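Local coordinates for condensin complex subunit 3 (Schizosaccharomyces pombe, PDB 5OQR), which serves as a HEAT-repeat regulatory subunit of condensin, the complex required to convert interphase chromatin into mitotic-like condensed chromosomes, at residues L231-N236 / V277-A281. Sequence-based numbering, arbitrary orientation.
Sequences LKWGLN and VAVLA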
ATOM      1  N   LEU A 231      -1.508  10.882  -7.499  1.00 43.21           N
ATOM      2  CA  LEU A 231      -1.264   9.977  -8.616  1.00 41.27           C
ATOM      3  C   LEU A 231      -0.485   8.747  -8.173  1.00 40.36           C
ATOM      4  O   LEU A 231      -0.741   7.637  -8.650  1.00 39.94           O
ATOM      5  CB  LEU A 231      -0.518  10.715  -9.728  1.00 41.73           C
ATOM      6  CG  LEU A 231      -1.197  11.978 -10.255  1.00 36.46           C
ATOM      7  CD1 LEU A 231      -0.316  12.647 -11.295  1.00 35.12           C
ATOM      8  CD2 LEU A 231      -2.566  11.659 -10.834  1.00 36.40           C
ATOM      9  N   LYS A 232       0.470   8.922  -7.260  1.00 40.93           N
ATOM     10  CA  LYS A 232       1.236   7.782  -6.770  1.00 41.39           C
ATOM     11  C   LYS A 232       0.317   6.730  -6.168  1.00 44.88           C
ATOM     12  O   LYS A 232       0.456   5.533  -6.445  1.00 49.08           O
ATOM     13  CB  LYS A 232       2.267   8.248  -5.743  1.00 41.41           C
ATOM     14  CG  LYS A 232       3.265   7.171  -5.341  1.00 47.79           C
ATOM     15  CD  LYS A 232       4.113   7.595  -4.154  1.00 53.54           C
ATOM     16  CE  LYS A 232       3.305   7.612  -2.866  1.00 77.15           C
ATOM     17  NZ  LYS A 232       4.146   7.914  -1.678  1.00 87.59           N
ATOM     18  N   TRP A 233      -0.635   7.158  -5.339  1.00 47.51           N
ATOM     19  CA  TRP A 233      -1.568   6.217  -4.730  1.00 50.96           C
ATOM     20  C   TRP A 233      -2.558   5.680  -5.757  1.00 44.42           C
ATOM     21  O   TRP A 233      -2.775   4.468  -5.851  1.00 39.56           O
ATOM     22  CB  TRP A 233      -2.309   6.893  -3.577  1.00 52.34           C
ATOM     23  CG  TRP A 233      -1.499   7.044  -2.327  1.00 61.34           C
ATOM     24  CD1 TRP A 233      -0.463   6.256  -1.921  1.00 75.02           C
ATOM     25  CD2 TRP A 233      -1.660   8.047  -1.319  1.00 67.50           C
ATOM     26  NE1 TRP A 233       0.028   6.703  -0.721  1.00 82.57           N
ATOM     27  CE2 TRP A 233      -0.688   7.802  -0.329  1.00 78.23           C
ATOM     28  CE3 TRP A 233      -2.531   9.127  -1.155  1.00 70.69           C
ATOM     29  CZ2 TRP A 233      -0.563   8.599   0.806  1.00 89.86           C
ATOM     30  CZ3 TRP A 233      -2.406   9.916  -0.027  1.00 75.61           C
ATOM     31  CH2 TRP A 233      -1.430   9.649   0.938  1.00 84.47           C
ATOM     32  N   GLY A 234      -3.163   6.572  -6.542  1.00 36.33           N
ATOM     33  CA  GLY A 234      -4.212   6.147  -7.453  1.00 35.68           C
ATOM     34  C   GLY A 234      -3.714   5.194  -8.522  1.00 38.74           C
ATOM     35  O   GLY A 234      -4.291   4.127  -8.738  1.00 46.48           O
ATOM     36  N   LEU A 235      -2.636   5.569  -9.210  1.00 39.31           N
ATOM     37  CA  LEU A 235      -2.166   4.791 -10.350  1.00 38.53           C
ATOM     38  C   LEU A 235      -1.483   3.492  -9.947  1.00 41.25           C
ATOM     39  O   LEU A 235      -1.278   2.632 -10.809  1.00 37.58           O
ATOM     40  CB  LEU A 235      -1.214   5.637 -11.192  1.00 39.48           C
ATOM     41  CG  LEU A 235      -1.749   7.010 -11.602  1.00 35.47           C
ATOM     42  CD1 LEU A 235      -0.731   7.714 -12.476  1.00 36.88           C
ATOM     43  CD2 LEU A 235      -3.084   6.892 -12.321  1.00 28.59           C
ATOM     44  N   ASN A 236      -1.127   3.330  -8.674  1.00 45.67           N
ATOM     45  CA  ASN A 236      -0.535   2.096  -8.175  1.00 45.87           C
ATOM     46  C   ASN A 236      -1.511   1.285  -7.336  1.00 43.73           C
ATOM     47  O   ASN A 236      -1.110   0.287  -6.730  1.00 50.28           O
ATOM     48  CB  ASN A 236       0.718   2.409  -7.354  1.00 47.07           C
ATOM     49  CG  ASN A 236       1.909   2.764  -8.219  1.00 44.89           C
ATOM     50  OD1 ASN A 236       2.246   2.040  -9.154  1.00 51.01           O
ATOM     51  ND2 ASN A 236       2.548   3.885  -7.916  1.00 44.60           N
ATOM     52  N   VAL A 277       6.778   8.630 -10.448  1.00 42.73           N
ATOM     53  CA  VAL A 277       5.353   8.907 -10.589  1.00 34.70           C
ATOM     54  C   VAL A 277       5.057   9.503 -11.958  1.00 33.52           C
ATOM     55  O   VAL A 277       4.026   9.203 -12.570  1.00 34.23           O
ATOM     56  CB  VAL A 277       4.874   9.832  -9.453  1.00 34.69           C
ATOM     57  CG1 VAL A 277       3.425  10.253  -9.673  1.00 40.02           C
ATOM     58  CG2 VAL A 277       5.017   9.138  -8.113  1.00 40.27           C
ATOM     59  N   ALA A 278       5.953  10.356 -12.461  1.00 37.69           N
ATOM     60  CA  ALA A 278       5.718  11.004 -13.746  1.00 34.62           C
ATOM     61  C   ALA A 278       5.697   9.987 -14.879  1.00 31.64           C
ATOM     62  O   ALA A 278       4.879  10.090 -15.798  1.00 29.82           O
ATOM     63  CB  ALA A 278       6.782  12.069 -13.997  1.00 32.06           C
ATOM     64  N   VAL A 279       6.587   8.996 -14.830  1.00 31.06           N
ATOM     65  CA  VAL A 279       6.582   7.945 -15.844  1.00 27.68           C
ATOM     66  C   VAL A 279       5.269   7.175 -15.795  1.00 29.05           C
ATOM     67  O   VAL A 279       4.614   6.962 -16.820  1.00 31.33           O
ATOM     68  CB  VAL A 279       7.790   7.010 -15.655  1.00 32.58           C
ATOM     69  CG1 VAL A 279       7.709   5.820 -16.603  1.00 31.92           C
ATOM     70  CG2 VAL A 279       9.085   7.767 -15.881  1.00 33.19           C
ATOM     71  N   LEU A 280       4.870   6.743 -14.597  1.00 30.98           N
ATOM     72  CA  LEU A 280       3.639   5.974 -14.453  1.00 27.23           C
ATOM     73  C   LEU A 280       2.435   6.761 -14.953  1.00 31.31           C
ATOM     74  O   LEU A 280       1.560   6.208 -15.628  1.00 35.17           O
ATOM     75  CB  LEU A 280       3.451   5.569 -12.992  1.00 33.09           C
ATOM     76  CG  LEU A 280       2.173   4.809 -12.631  1.00 29.80           C
ATOM     77  CD1 LEU A 280       2.126   3.460 -13.325  1.00 30.79           C
ATOM     78  CD2 LEU A 280       2.075   4.643 -11.128  1.00 26.85           C
ATOM     79  N   ALA A 281       2.373   8.054 -14.633  1.00 29.96           N
ATOM     80  CA  ALA A 281       1.268   8.881 -15.104  1.00 32.99           C
ATOM     81  C   ALA A 281       1.200   8.898 -16.625  1.00 30.67           C
ATOM     82  O   ALA A 281       0.115   8.785 -17.207  1.00 34.44           O
ATOM     83  CB  ALA A 281       1.409  10.301 -14.557  1.00 30.44           C
TER
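Two helices of the HEAT-repeat solenoid pack here through apolar side chains: the C-terminal end of helix 224-235, which belongs to HEAT 5, meets the early part of helix 275-288. The short segments approach to 9.8 Å between axes, and their N-to-C directions differ by 45°, so both run broadly the same way. Contacting residues are spaced about one helical turn apart on each side: Leu231 and Leu235 point toward the other helix, as do Val277 and Leu280, with Ala281 sideways beside them. Val277 rests on both Leu231 and Lys232, its CG1 4.0 Å from Leu231 CB and its CG2 3.7 Å from Lys232 CB. The closest CA pair is here, Lys232 CA to Val277 CA at 5.7 Å. One turn on, Leu280 CD2 reaches within 3.4 Å of Leu235 CB and 3.3 Å of Asn236 OD1. The small Ala281 leaves room for Leu235, whose CD1 approaches Ala281 CA to 3.5 Å. Together these contacts bury 312 Å², counted over both segments. Asn236 turns its amide back onto its own helix end, ND2 donating to Lys232 O at 3.0 Å, and thus pairs a backbone carbonyl of the last turn. Beyond the interface, Leu231 and Leu235 also touch helix 240-257, and Ala278 and Val279 pack on helix 308-324. Lys232 NZ and Trp233 NE1 instead hydrogen-bond to aromatic side chains of condensin complex subunit 2, placing kleisin binding beside this packing. Packing at 45° past intervening helices 240-257 and 262-266 is consistent with neighbouring helical layers stacking in a HEAT-type alpha-solenoid.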